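Local coordinates for protein putative Chlorite dismutase TA0507 (Thermoplasma acidophilum, PDB 3DTZ) that is of unknown function but belongs to the chlorite dismutase family, and so may bind heme and act as an oxidoreductase, at residues G63-H68 / S84-D89; L132-L137 / G178-T183; Y139-P144 / V196-P201; T22-S27 / S114-S119. All coordinates share one frame; numbering follows the deposited sequence.

Interaction 1: residues G63-H68 / S84-D89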
loop_
_atom_site.group_PDB
_atom_site.type_symbol
_atom_site.label_atom_id
_atom_site.label_comp_id
_atom_site.label_asym_id
_atom_site.label_seq_id
_atom_site.Cartn_x
_atom_site.Cartn_y
_atom_site.Cartn_z
ATOM N N GLY D 63 26.370 4.294 26.977
ATOM C CA GLY D 63 26.511 3.917 25.573
ATOM C C GLY D 63 25.548 4.631 24.625
ATOM O O GLY D 63 25.794 4.660 23.412
ATOM N N TYR D 64 24.452 5.178 25.156
ATOM C CA TYR D 64 23.540 5.980 24.326
ATOM C C TYR D 64 24.022 7.416 24.280
ATOM O O TYR D 64 24.033 8.112 25.297
ATOM C CB TYR D 64 22.082 5.897 24.784
ATOM C CG TYR D 64 21.551 4.480 24.674
ATOM C CD1 TYR D 64 21.398 3.866 23.415
ATOM C CD2 TYR D 64 21.217 3.758 25.809
ATOM C CE1 TYR D 64 20.914 2.559 23.312
ATOM C CE2 TYR D 64 20.755 2.464 25.727
ATOM C CZ TYR D 64 20.605 1.863 24.486
ATOM O OH TYR D 64 20.164 0.563 24.428
ATOM N N ILE D 65 24.401 7.841 23.079
ATOM C CA ILE D 65 24.930 9.184 22.845
ATOM C C ILE D 65 23.827 10.259 22.975
ATOM O O ILE D 65 24.036 11.312 23.619
ATOM C CB ILE D 65 25.670 9.242 21.490
ATOM C CG1 ILE D 65 26.885 8.278 21.553
ATOM C CG2 ILE D 65 26.058 10.720 21.135
ATOM C CD1 ILE D 65 27.621 8.023 20.210
ATOM N N ASN D 66 22.649 9.967 22.411
ATOM C CA ASN D 66 21.486 10.827 22.586
ATOM C C ASN D 66 20.205 10.000 22.598
ATOM O O ASN D 66 20.184 8.826 22.155
ATOM C CB ASN D 66 21.439 11.992 21.541
ATOM C CG ASN D 66 21.098 11.528 20.132
ATOM O OD1 ASN D 66 21.364 10.389 19.747
ATOM N ND2 ASN D 66 20.481 12.416 19.359
ATOM N N PHE D 67 19.168 10.617 23.171
ATOM C CA PHE D 67 17.810 10.056 23.114
ATOM C C PHE D 67 16.861 11.229 23.284
ATOM O O PHE D 67 16.912 11.954 24.294
ATOM C CB PHE D 67 17.559 9.047 24.243
ATOM C CG PHE D 67 16.115 8.677 24.371
ATOM C CD1 PHE D 67 15.512 7.911 23.372
ATOM C CD2 PHE D 67 15.346 9.164 25.419
ATOM C CE1 PHE D 67 14.142 7.571 23.440
ATOM C CE2 PHE D 67 13.973 8.833 25.510
ATOM C CZ PHE D 67 13.385 8.045 24.531
ATOM N N HIS D 68 16.017 11.445 22.285
ATOM C CA HIS D 68 15.040 12.540 22.342
ATOM C C HIS D 68 13.662 12.021 21.909
ATOM O O HIS D 68 13.576 11.160 21.044
ATOM C CB HIS D 68 15.472 13.705 21.446
ATOM C CG HIS D 68 16.842 14.234 21.767
ATOM N ND1 HIS D 68 17.166 14.741 23.006
ATOM C CD2 HIS D 68 17.959 14.357 21.007
ATOM C CE1 HIS D 68 18.439 15.113 23.011
ATOM N NE2 HIS D 68 18.942 14.882 21.811
ATOM N N SER D 84 20.989 7.311 19.445
ATOM C CA SER D 84 22.252 6.990 18.757
ATOM C C SER D 84 23.223 6.280 19.701
ATOM O O SER D 84 23.204 6.535 20.894
ATOM C CB SER D 84 22.909 8.262 18.206
ATOM O OG SER D 84 21.955 9.141 17.615
ATOM N N SER D 85 24.083 5.421 19.148
ATOM C CA SER D 85 25.100 4.690 19.925
ATOM C C SER D 85 26.133 4.101 18.972
ATOM O O SER D 85 25.798 3.760 17.855
ATOM C CB SER D 85 24.473 3.503 20.674
ATOM O OG SER D 85 25.468 2.796 21.451
ATOM N N ARG D 86 27.379 3.971 19.427
ATOM C CA ARG D 86 28.384 3.239 18.662
ATOM C C ARG D 86 28.185 1.735 18.782
ATOM O O ARG D 86 28.766 0.978 18.006
ATOM C CB ARG D 86 29.809 3.624 19.097
ATOM C CG ARG D 86 30.189 5.032 18.677
ATOM C CD ARG D 86 31.671 5.330 18.855
ATOM N NE ARG D 86 31.977 6.619 18.235
ATOM C CZ ARG D 86 31.922 7.801 18.848
ATOM N NH1 ARG D 86 31.601 7.893 20.139
ATOM N NH2 ARG D 86 32.211 8.911 18.161
ATOM N N ASN D 87 27.344 1.315 19.730
ATOM C CA ASN D 87 27.171 -0.122 20.047
ATOM C C ASN D 87 25.920 -0.699 19.375
ATOM O O ASN D 87 24.800 -0.395 19.793
ATOM C CB ASN D 87 27.103 -0.349 21.568
ATOM C CG ASN D 87 27.203 -1.834 21.952
ATOM O OD1 ASN D 87 26.835 -2.718 21.181
ATOM N ND2 ASN D 87 27.729 -2.100 23.145
ATOM N N PRO D 88 26.108 -1.565 18.366
ATOM C CA PRO D 88 24.956 -2.119 17.635
ATOM C C PRO D 88 24.073 -3.046 18.484
ATOM O O PRO D 88 22.890 -3.205 18.185
ATOM C CB PRO D 88 25.596 -2.854 16.450
ATOM C CG PRO D 88 26.970 -3.163 16.872
ATOM C CD PRO D 88 27.390 -2.093 17.868
ATOM N N ASP D 89 24.651 -3.610 19.546
ATOM C CA ASP D 89 23.935 -4.396 20.562
ATOM C C ASP D 89 23.027 -3.499 21.382
ATOM O O ASP D 89 21.881 -3.841 21.661
ATOM C CB ASP D 89 24.955 -5.150 21.456
ATOM C CG ASP D 89 24.303 -5.908 22.633
ATOM O OD1 ASP D 89 23.357 -6.698 22.402
ATOM O OD2 ASP D 89 24.764 -5.719 23.792
HETATM O O HOH W 1 28.110 4.799 22.152
#
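S84 and I65 meet at the open end of a beta hairpin, formed by strands 64-72 and 79-85, where the second strand runs out toward helix 88-102. S84 O faces segment 63-68 and accepts from I65 N (2.8 Å), while Y64 CA lies against the same oxygen in a CA-H...O contact. S84 also uses its hydroxyl: with OG beside its backbone N (chi1 -42°), it donates to N66 OD1 over 2.5 Å, a short bond tilted only modestly from the amide plane. The same hydroxyl is also hydrogen-bonded to Y116 OH and T26 OG1, so this buried oxygen sits within a polar cluster that reaches beyond the hairpin. I65 turns its side chain toward the second segment, where I65 CB packs against S84 O at 3.7 Å and I65 CD1 comes to 4.2 Å from S85 CA. In the backbone, S84 N gives a 3.2 Å bond to N66 O. S85 closes the end. Swung to the far side of its CA-CB bond from the backbone N (chi1 -179°), OG donates to G63 O from well above that carbonyl's plane, and accepts from N87 N two residues on, an ST turn. N87 in turn caps helix 88-102 through OD1, which accepts from D89 N. A water also ties the first segment to the helix lead-in, donating a hydrogen bond to G63 O (2.6 Å) and accepting one from R86 N (2.9 Å).

Interaction 2: residues L132-L137 / G178-T183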
loop_
_atom_site.group_PDB
_atom_site.type_symbol
_atom_site.label_atom_id
_atom_site.label_comp_id
_atom_site.label_asym_id
_atom_site.label_seq_id
_atom_site.Cartn_x
_atom_site.Cartn_y
_atom_site.Cartn_z
ATOM N N LEU D 132 25.581 15.894 18.576
ATOM C CA LEU D 132 24.557 14.998 19.146
ATOM C C LEU D 132 24.387 15.218 20.675
ATOM O O LEU D 132 23.295 15.013 21.219
ATOM C CB LEU D 132 24.885 13.550 18.857
ATOM C CG LEU D 132 24.873 13.042 17.437
ATOM C CD1 LEU D 132 25.174 11.551 17.412
ATOM C CD2 LEU D 132 23.488 13.349 16.830
ATOM N N ARG D 133 25.436 15.673 21.343
ATOM C CA ARG D 133 25.359 15.922 22.784
ATOM C C ARG D 133 24.845 17.309 23.177
ATOM O O ARG D 133 24.671 17.609 24.383
ATOM C CB ARG D 133 26.715 15.613 23.448
ATOM C CG ARG D 133 27.060 14.112 23.336
ATOM C CD ARG D 133 28.336 13.778 24.068
ATOM N NE ARG D 133 28.700 12.364 23.886
ATOM C CZ ARG D 133 28.246 11.371 24.645
ATOM N NH1 ARG D 133 27.408 11.621 25.635
ATOM N NH2 ARG D 133 28.655 10.129 24.433
ATOM N N LEU D 134 24.637 18.185 22.197
ATOM C CA LEU D 134 24.072 19.515 22.488
ATOM C C LEU D 134 22.584 19.399 22.851
ATOM O O LEU D 134 21.904 18.495 22.378
ATOM C CB LEU D 134 24.231 20.440 21.280
ATOM C CG LEU D 134 25.643 20.781 20.796
ATOM C CD1 LEU D 134 25.585 21.489 19.447
ATOM C CD2 LEU D 134 26.407 21.641 21.807
ATOM N N PRO D 135 22.072 20.317 23.680
ATOM C CA PRO D 135 20.631 20.263 23.939
ATOM C C PRO D 135 19.869 20.419 22.626
ATOM O O PRO D 135 20.244 21.270 21.809
ATOM C CB PRO D 135 20.387 21.474 24.852
ATOM C CG PRO D 135 21.709 21.752 25.475
ATOM C CD PRO D 135 22.728 21.415 24.411
ATOM N N PRO D 136 18.854 19.568 22.397
ATOM C CA PRO D 136 18.214 19.557 21.105
ATOM C C PRO D 136 17.433 20.825 20.790
ATOM O O PRO D 136 16.973 21.521 21.704
ATOM C CB PRO D 136 17.273 18.324 21.170
ATOM C CG PRO D 136 17.009 18.146 22.608
ATOM C CD PRO D 136 18.262 18.579 23.322
ATOM N N LEU D 137 17.293 21.106 19.495
ATOM C CA LEU D 137 16.476 22.217 19.006
ATOM C C LEU D 137 14.993 21.824 19.068
ATOM O O LEU D 137 14.666 20.656 19.303
ATOM C CB LEU D 137 16.898 22.617 17.585
ATOM C CG LEU D 137 18.375 22.997 17.452
ATOM C CD1 LEU D 137 18.618 23.635 16.104
ATOM C CD2 LEU D 137 18.834 23.960 18.587
ATOM N N GLY D 178 21.250 28.161 11.976
ATOM C CA GLY D 178 20.910 27.424 13.182
ATOM C C GLY D 178 20.424 25.992 12.982
ATOM O O GLY D 178 20.172 25.294 13.958
ATOM N N ILE D 179 20.316 25.547 11.737
ATOM C CA ILE D 179 19.955 24.133 11.462
ATOM C C ILE D 179 21.150 23.174 11.713
ATOM O O ILE D 179 22.296 23.475 11.336
ATOM C CB ILE D 179 19.416 23.974 10.018
ATOM C CG1 ILE D 179 18.121 24.789 9.861
ATOM C CG2 ILE D 179 19.254 22.472 9.633
ATOM C CD1 ILE D 179 17.662 25.041 8.422
ATOM N N ARG D 180 20.893 22.036 12.350
ATOM C CA ARG D 180 21.914 20.999 12.490
ATOM C C ARG D 180 21.530 19.875 11.576
ATOM O O ARG D 180 20.452 19.313 11.727
ATOM C CB ARG D 180 22.035 20.473 13.919
ATOM C CG ARG D 180 22.162 21.625 14.872
ATOM C CD ARG D 180 22.970 21.283 16.065
ATOM N NE ARG D 180 22.162 20.803 17.165
ATOM C CZ ARG D 180 21.831 21.529 18.237
ATOM N NH1 ARG D 180 22.201 22.786 18.363
ATOM N NH2 ARG D 180 21.112 20.976 19.180
ATOM N N SER D 181 22.448 19.540 10.671
ATOM C CA SER D 181 22.187 18.553 9.624
ATOM C C SER D 181 23.005 17.286 9.824
ATOM O O SER D 181 24.207 17.355 10.108
ATOM C CB SER D 181 22.528 19.163 8.266
ATOM O OG SER D 181 22.335 18.230 7.225
ATOM N N TYR D 182 22.354 16.127 9.643
ATOM C CA TYR D 182 23.031 14.845 9.731
ATOM C C TYR D 182 22.620 13.941 8.565
ATOM O O TYR D 182 21.421 13.655 8.382
ATOM C CB TYR D 182 22.680 14.135 11.042
ATOM C CG TYR D 182 22.813 14.959 12.294
ATOM C CD1 TYR D 182 24.033 15.049 12.972
ATOM C CD2 TYR D 182 21.713 15.611 12.831
ATOM C CE1 TYR D 182 24.148 15.795 14.151
ATOM C CE2 TYR D 182 21.823 16.357 14.008
ATOM C CZ TYR D 182 23.043 16.441 14.651
ATOM O OH TYR D 182 23.125 17.189 15.796
ATOM N N THR D 183 23.611 13.504 7.801
ATOM C CA THR D 183 23.414 12.513 6.757
ATOM C C THR D 183 23.816 11.158 7.318
ATOM O O THR D 183 24.893 11.009 7.933
ATOM C CB THR D 183 24.269 12.824 5.503
ATOM O OG1 THR D 183 23.827 14.066 4.930
ATOM C CG2 THR D 183 24.091 11.732 4.475
#
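R180 lays its guanidinium between L134 and L137, so that a charged group on strand 180-185 of the antiparallel sheet is sandwiched by the loop running from helix 128-132 to strand 139-147. L134 CD1 sits 3.7 Å above one face of that plane and L137 CG as far from the opposite face, both displaced toward its rim. At the edge the group makes a polar contact: NH2 donates to P135 O over 2.8 Å, the oxygen lying almost in the guanidinium plane, although the donor stands above the plane of the carbonyl. R180 reaches this slot because its chain bends twice, at chi2 (-149°) and chi3 (-92°), instead of running straight out. NH2 also forms a salt bridge with E199, whose OE1 accepts from L137 N as well, so the charge and the loop backbone share one carboxylate. Leucines over both faces, with P135 O at the edge, probably limit the rotation of the guanidinium. Two residues along the strand, Y182 meets the end of helix 128-132, its hydroxyl bonded to S131 and E199. Its ring is approached obliquely by L132, whose CD2 methyl lies 3.7 Å from Y182 CE1.

Interaction 3: residues Y139-P144 / V196-P201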
loop_
_atom_site.group_PDB
_atom_site.type_symbol
_atom_site.label_atom_id
_atom_site.label_comp_id
_atom_site.label_asym_id
_atom_site.label_seq_id
_atom_site.Cartn_x
_atom_site.Cartn_y
_atom_site.Cartn_z
ATOM N N TYR D 139 12.517 21.565 16.964
ATOM C CA TYR D 139 11.917 20.698 15.941
ATOM C C TYR D 139 12.922 19.703 15.358
ATOM O O TYR D 139 14.140 19.910 15.425
ATOM C CB TYR D 139 11.324 21.513 14.781
ATOM C CG TYR D 139 10.341 22.544 15.227
ATOM C CD1 TYR D 139 9.027 22.187 15.537
ATOM C CD2 TYR D 139 10.730 23.874 15.362
ATOM C CE1 TYR D 139 8.101 23.162 15.977
ATOM C CE2 TYR D 139 9.835 24.846 15.769
ATOM C CZ TYR D 139 8.532 24.489 16.083
ATOM O OH TYR D 139 7.667 25.473 16.503
ATOM N N PHE D 140 12.383 18.646 14.766
ATOM C CA PHE D 140 13.178 17.548 14.218
ATOM C C PHE D 140 12.514 17.134 12.909
ATOM O O PHE D 140 11.274 17.031 12.845
ATOM C CB PHE D 140 13.114 16.390 15.204
ATOM C CG PHE D 140 13.902 15.164 14.811
ATOM C CD1 PHE D 140 15.293 15.202 14.683
ATOM C CD2 PHE D 140 13.256 13.967 14.620
ATOM C CE1 PHE D 140 16.034 14.052 14.331
ATOM C CE2 PHE D 140 13.995 12.812 14.302
ATOM C CZ PHE D 140 15.374 12.859 14.167
ATOM N N VAL D 141 13.328 16.885 11.889
ATOM C CA VAL D 141 12.821 16.383 10.607
ATOM C C VAL D 141 13.649 15.162 10.289
ATOM O O VAL D 141 14.864 15.208 10.390
ATOM C CB VAL D 141 13.003 17.404 9.460
ATOM C CG1 VAL D 141 12.684 16.792 8.077
ATOM C CG2 VAL D 141 12.159 18.661 9.719
ATOM N N ALA D 142 12.990 14.079 9.886
ATOM C CA ALA D 142 13.707 12.888 9.460
ATOM C C ALA D 142 13.031 12.352 8.207
ATOM O O ALA D 142 11.802 12.317 8.126
ATOM C CB ALA D 142 13.675 11.823 10.554
ATOM N N TYR D 143 13.813 11.936 7.231
ATOM C CA TYR D 143 13.198 11.120 6.189
ATOM C C TYR D 143 14.196 10.224 5.490
ATOM O O TYR D 143 15.386 10.583 5.399
ATOM C CB TYR D 143 12.467 11.989 5.164
ATOM C CG TYR D 143 13.282 13.120 4.635
ATOM C CD1 TYR D 143 13.323 14.330 5.327
ATOM C CD2 TYR D 143 13.980 13.014 3.421
ATOM C CE1 TYR D 143 14.043 15.394 4.861
ATOM C CE2 TYR D 143 14.732 14.104 2.940
ATOM C CZ TYR D 143 14.739 15.285 3.685
ATOM O OH TYR D 143 15.449 16.401 3.284
ATOM N N PRO D 144 13.696 9.093 4.953
ATOM C CA PRO D 144 14.528 8.285 4.078
ATOM C C PRO D 144 14.740 8.984 2.751
ATOM O O PRO D 144 13.910 9.801 2.339
ATOM C CB PRO D 144 13.724 6.990 3.869
ATOM C CG PRO D 144 12.416 7.150 4.511
ATOM C CD PRO D 144 12.324 8.560 5.092
ATOM N N VAL D 196 18.100 11.109 6.304
ATOM C CA VAL D 196 18.663 12.432 6.582
ATOM C C VAL D 196 17.891 13.027 7.756
ATOM O O VAL D 196 16.649 12.943 7.793
ATOM C CB VAL D 196 18.652 13.361 5.359
ATOM C CG1 VAL D 196 19.596 14.466 5.594
ATOM C CG2 VAL D 196 19.173 12.606 4.105
ATOM N N LEU D 197 18.630 13.518 8.745
ATOM C CA LEU D 197 18.040 14.039 9.988
ATOM C C LEU D 197 18.414 15.516 10.160
ATOM O O LEU D 197 19.565 15.903 9.915
ATOM C CB LEU D 197 18.577 13.252 11.193
ATOM C CG LEU D 197 18.520 11.727 11.079
ATOM C CD1 LEU D 197 19.174 11.063 12.271
ATOM C CD2 LEU D 197 17.085 11.235 10.861
ATOM N N TYR D 198 17.468 16.315 10.657
ATOM C CA TYR D 198 17.717 17.741 10.906
ATOM C C TYR D 198 17.115 18.142 12.233
ATOM O O TYR D 198 15.983 17.776 12.517
ATOM C CB TYR D 198 17.073 18.611 9.850
ATOM C CG TYR D 198 17.527 18.216 8.480
ATOM C CD1 TYR D 198 18.720 18.733 7.966
ATOM C CD2 TYR D 198 16.824 17.261 7.749
ATOM C CE1 TYR D 198 19.170 18.353 6.717
ATOM C CE2 TYR D 198 17.272 16.862 6.478
ATOM C CZ TYR D 198 18.443 17.422 5.985
ATOM O OH TYR D 198 18.933 17.037 4.758
ATOM N N GLU D 199 17.880 18.891 13.015
ATOM C CA GLU D 199 17.322 19.632 14.136
ATOM C C GLU D 199 17.149 21.067 13.633
ATOM O O GLU D 199 18.089 21.677 13.103
ATOM C CB GLU D 199 18.258 19.633 15.339
ATOM C CG GLU D 199 18.486 18.265 15.940
ATOM C CD GLU D 199 19.335 18.384 17.176
ATOM O OE1 GLU D 199 18.879 19.066 18.128
ATOM O OE2 GLU D 199 20.449 17.815 17.192
ATOM N N ILE D 200 15.944 21.598 13.776
ATOM C CA ILE D 200 15.656 22.905 13.187
ATOM C C ILE D 200 14.939 23.813 14.189
ATOM O O ILE D 200 14.187 23.320 15.023
ATOM C CB ILE D 200 14.798 22.783 11.892
ATOM C CG1 ILE D 200 13.411 22.252 12.200
ATOM C CG2 ILE D 200 15.518 21.911 10.841
ATOM C CD1 ILE D 200 12.447 22.215 10.981
ATOM N N PRO D 201 15.236 25.123 14.142
ATOM C CA PRO D 201 14.499 26.075 15.001
ATOM C C PRO D 201 13.132 26.553 14.483
ATOM O O PRO D 201 12.349 27.071 15.275
ATOM C CB PRO D 201 15.458 27.258 15.116
ATOM C CG PRO D 201 16.291 27.220 13.824
ATOM C CD PRO D 201 16.367 25.751 13.424
#
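Y139 and I200 begin a regular antiparallel pairing of strands 139-147 and 194-200, in which six backbone hydrogen bonds join Y139 with I200, V141 with Y198 and Y143 with V196. Both faces have tight spots. On the side bearing F140, A142, L197 and E199, L197 CD2 presses on A142 CB at 3.5 Å, tighter than usual for two carbons, and F140 runs alongside L197 with F140 CZ 4.1 Å from L197 CD2. On the other, I200 CG1 is wedged between its own backbone N and carbonyl carbon (chi1 66°), which brings it to 3.4 Å from Y139 CB and directs CD1 to V141 CG2. The fit is looser at the partly exposed Y198, which crosses Y143 obliquely, Y198 CE2 lying 3.7 Å from Y143 OH. With an alanine in place of Y198, the Y143 ring and V141 CG1 are likely to lose cover on one flank, and a gap would open beside W206. Where strand 194-200 ends, exposed P201 offers chiefly its carbonyl to the edge of the Y139 ring. Helix 203-213 packs over the Y139 face through I203 and W206, while F140 and L197 face V28 of strand 25-33 and W82 of strand 79-85.

Interaction 4: residues T22-S27 / S114-S119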
loop_
_atom_site.group_PDB
_atom_site.type_symbol
_atom_site.label_atom_id
_atom_site.label_comp_id
_atom_site.label_asym_id
_atom_site.label_seq_id
_atom_site.Cartn_x
_atom_site.Cartn_y
_atom_site.Cartn_z
ATOM N N THR D 22 33.882 2.183 16.185
ATOM C CA THR D 22 34.082 3.652 15.940
ATOM C C THR D 22 32.846 4.328 15.302
ATOM O O THR D 22 32.519 5.446 15.670
ATOM C CB THR D 22 35.387 3.953 15.136
ATOM O OG1 THR D 22 35.757 5.338 15.275
ATOM C CG2 THR D 22 35.261 3.594 13.642
ATOM N N GLU D 23 32.144 3.649 14.390
ATOM C CA GLU D 23 31.017 4.288 13.684
ATOM C C GLU D 23 29.879 4.542 14.645
ATOM O O GLU D 23 29.744 3.829 15.637
ATOM C CB GLU D 23 30.479 3.411 12.531
ATOM C CG GLU D 23 31.486 3.054 11.478
ATOM C CD GLU D 23 32.207 1.735 11.775
ATOM O OE1 GLU D 23 32.218 1.265 12.936
ATOM O OE2 GLU D 23 32.747 1.150 10.814
ATOM N N ILE D 24 29.029 5.519 14.334
ATOM C CA ILE D 24 27.908 5.828 15.219
ATOM C C ILE D 24 26.618 5.423 14.501
ATOM O O ILE D 24 26.373 5.880 13.381
ATOM C CB ILE D 24 27.843 7.322 15.602
ATOM C CG1 ILE D 24 29.186 7.828 16.182
ATOM C CG2 ILE D 24 26.668 7.552 16.614
ATOM C CD1 ILE D 24 29.253 9.338 16.405
ATOM N N TYR D 25 25.800 4.576 15.149
ATOM C CA TYR D 25 24.503 4.127 14.597
ATOM C C TYR D 25 23.397 5.016 15.123
ATOM O O TYR D 25 23.513 5.598 16.199
ATOM C CB TYR D 25 24.182 2.697 15.043
ATOM C CG TYR D 25 25.157 1.673 14.516
ATOM C CD1 TYR D 25 24.927 1.040 13.294
ATOM C CD2 TYR D 25 26.306 1.325 15.250
ATOM C CE1 TYR D 25 25.836 0.082 12.796
ATOM C CE2 TYR D 25 27.216 0.394 14.771
ATOM C CZ TYR D 25 26.976 -0.228 13.545
ATOM O OH TYR D 25 27.860 -1.162 13.069
ATOM N N THR D 26 22.326 5.149 14.362
ATOM C CA THR D 26 21.161 5.881 14.859
ATOM C C THR D 26 19.867 5.222 14.384
ATOM O O THR D 26 19.838 4.555 13.337
ATOM C CB THR D 26 21.209 7.371 14.484
ATOM O OG1 THR D 26 20.150 8.067 15.158
ATOM C CG2 THR D 26 21.114 7.570 12.936
ATOM N N SER D 27 18.802 5.428 15.166
ATOM C CA SER D 27 17.484 4.946 14.763
ATOM C C SER D 27 16.450 6.017 15.002
ATOM O O SER D 27 16.553 6.783 15.965
ATOM C CB SER D 27 17.101 3.691 15.549
ATOM O OG SER D 27 17.737 2.542 15.006
ATOM N N SER D 114 20.556 3.284 10.732
ATOM C CA SER D 114 21.491 3.833 9.763
ATOM C C SER D 114 22.756 4.284 10.505
ATOM O O SER D 114 22.814 4.230 11.751
ATOM C CB SER D 114 20.858 5.000 9.019
ATOM O OG SER D 114 20.464 6.017 9.914
ATOM N N ILE D 115 23.747 4.739 9.740
ATOM C CA ILE D 115 25.071 5.053 10.300
ATOM C C ILE D 115 25.419 6.476 9.926
ATOM O O ILE D 115 25.363 6.814 8.759
ATOM C CB ILE D 115 26.136 4.103 9.688
ATOM C CG1 ILE D 115 25.854 2.661 10.096
ATOM C CG2 ILE D 115 27.546 4.466 10.153
ATOM C CD1 ILE D 115 25.877 1.747 8.884
ATOM N N TYR D 116 25.813 7.311 10.884
ATOM C CA TYR D 116 26.156 8.702 10.553
ATOM C C TYR D 116 27.367 8.790 9.593
ATOM O O TYR D 116 28.373 8.112 9.796
ATOM C CB TYR D 116 26.517 9.485 11.831
ATOM C CG TYR D 116 25.338 9.804 12.713
ATOM C CD1 TYR D 116 24.481 10.872 12.421
ATOM C CD2 TYR D 116 25.080 9.022 13.846
ATOM C CE1 TYR D 116 23.362 11.149 13.270
ATOM C CE2 TYR D 116 23.998 9.279 14.702
ATOM C CZ TYR D 116 23.153 10.348 14.416
ATOM O OH TYR D 116 22.094 10.583 15.254
ATOM N N ASP D 117 27.254 9.643 8.570
ATOM C CA ASP D 117 28.396 10.035 7.775
ATOM C C ASP D 117 29.027 11.243 8.494
ATOM O O ASP D 117 28.470 12.344 8.487
ATOM C CB ASP D 117 27.947 10.410 6.359
ATOM C CG ASP D 117 29.095 10.918 5.490
ATOM O OD1 ASP D 117 30.263 10.941 5.952
ATOM O OD2 ASP D 117 28.808 11.300 4.326
ATOM N N GLU D 118 30.171 11.036 9.131
ATOM C CA GLU D 118 30.792 12.149 9.897
ATOM C C GLU D 118 31.667 13.062 9.041
ATOM O O GLU D 118 32.202 14.056 9.541
ATOM C CB GLU D 118 31.599 11.601 11.068
ATOM C CG GLU D 118 30.763 10.720 11.994
ATOM C CD GLU D 118 31.559 10.124 13.146
ATOM O OE1 GLU D 118 32.357 10.855 13.791
ATOM O OE2 GLU D 118 31.374 8.908 13.388
ATOM N N SER D 119 31.841 12.742 7.760
ATOM C CA SER D 119 32.788 13.508 6.958
ATOM C C SER D 119 32.490 15.020 6.852
ATOM O O SER D 119 33.438 15.811 6.902
ATOM C CB SER D 119 33.075 12.858 5.591
ATOM O OG SER D 119 31.915 12.828 4.784
HETATM O O HOH W 2 33.178 8.179 15.334
HETATM O O HOH W 3 29.634 7.182 12.016
HETATM O O HOH W 4 18.168 5.681 11.236
#
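Strands 25-33 and 106-116 are neighbours in the antiparallel sheet, and this contact is the end of their pairing, where Y25 opposes I115 and T26 opposes S114. T26 and S114 exchange two backbone bonds, and Y116 N donates to I24 O (2.9 Å). On one side of the sheet, Y25 and I115 lie side by side, Y25 CD1 3.7 Å from I115 CG1. On the other, T26 stands at about a right angle to Y116 and puts its CG2 methyl over the ring face, a CH-pi contact 4.0 Å from the centroid. That rotamer places OG1 anti to the backbone N (chi1 -172°), where it meets Y83 O and S84 OG. I24 CG2 touches the ring rim at Y116 CD2 (3.5 Å). Replacing Y116 by an alanine would probably strip the T26 methyl and I24 of their aromatic cover and cost S84 OG one hydrogen-bond partner. Beyond the strands E118 OE2 works through water: one donates to it and to T22 O, another to it and to Y116 O while accepting from I24 N. The chemistry thus passes from a buried ring and hydroxyls to a hydrated carboxylate, which would probably keep its charge in that setting.

All four contacts reach one antiparallel sheet. Interaction 1 is nested within the chain loop closed by interaction 4; interactions 2 and 3 follow, with their segments alternating. The centres of interactions 1 and 4 are about 10 Å apart, since strands 79-85 and 25-33 are neighbours, and those of 2 and 3 about 9 Å, through strands 180-185 and 194-200. Strand 106-116 beside 180-185 joins the two pairs, and interaction 2 also touches interaction 1 where L132 and P136 pack on strand 64-72. Interactions 1 and 3, about 18 Å between centres, do not touch. Sequence-distant strands are thus fastened into one antiparallel sheet, consistent with the chlorite dismutase fold.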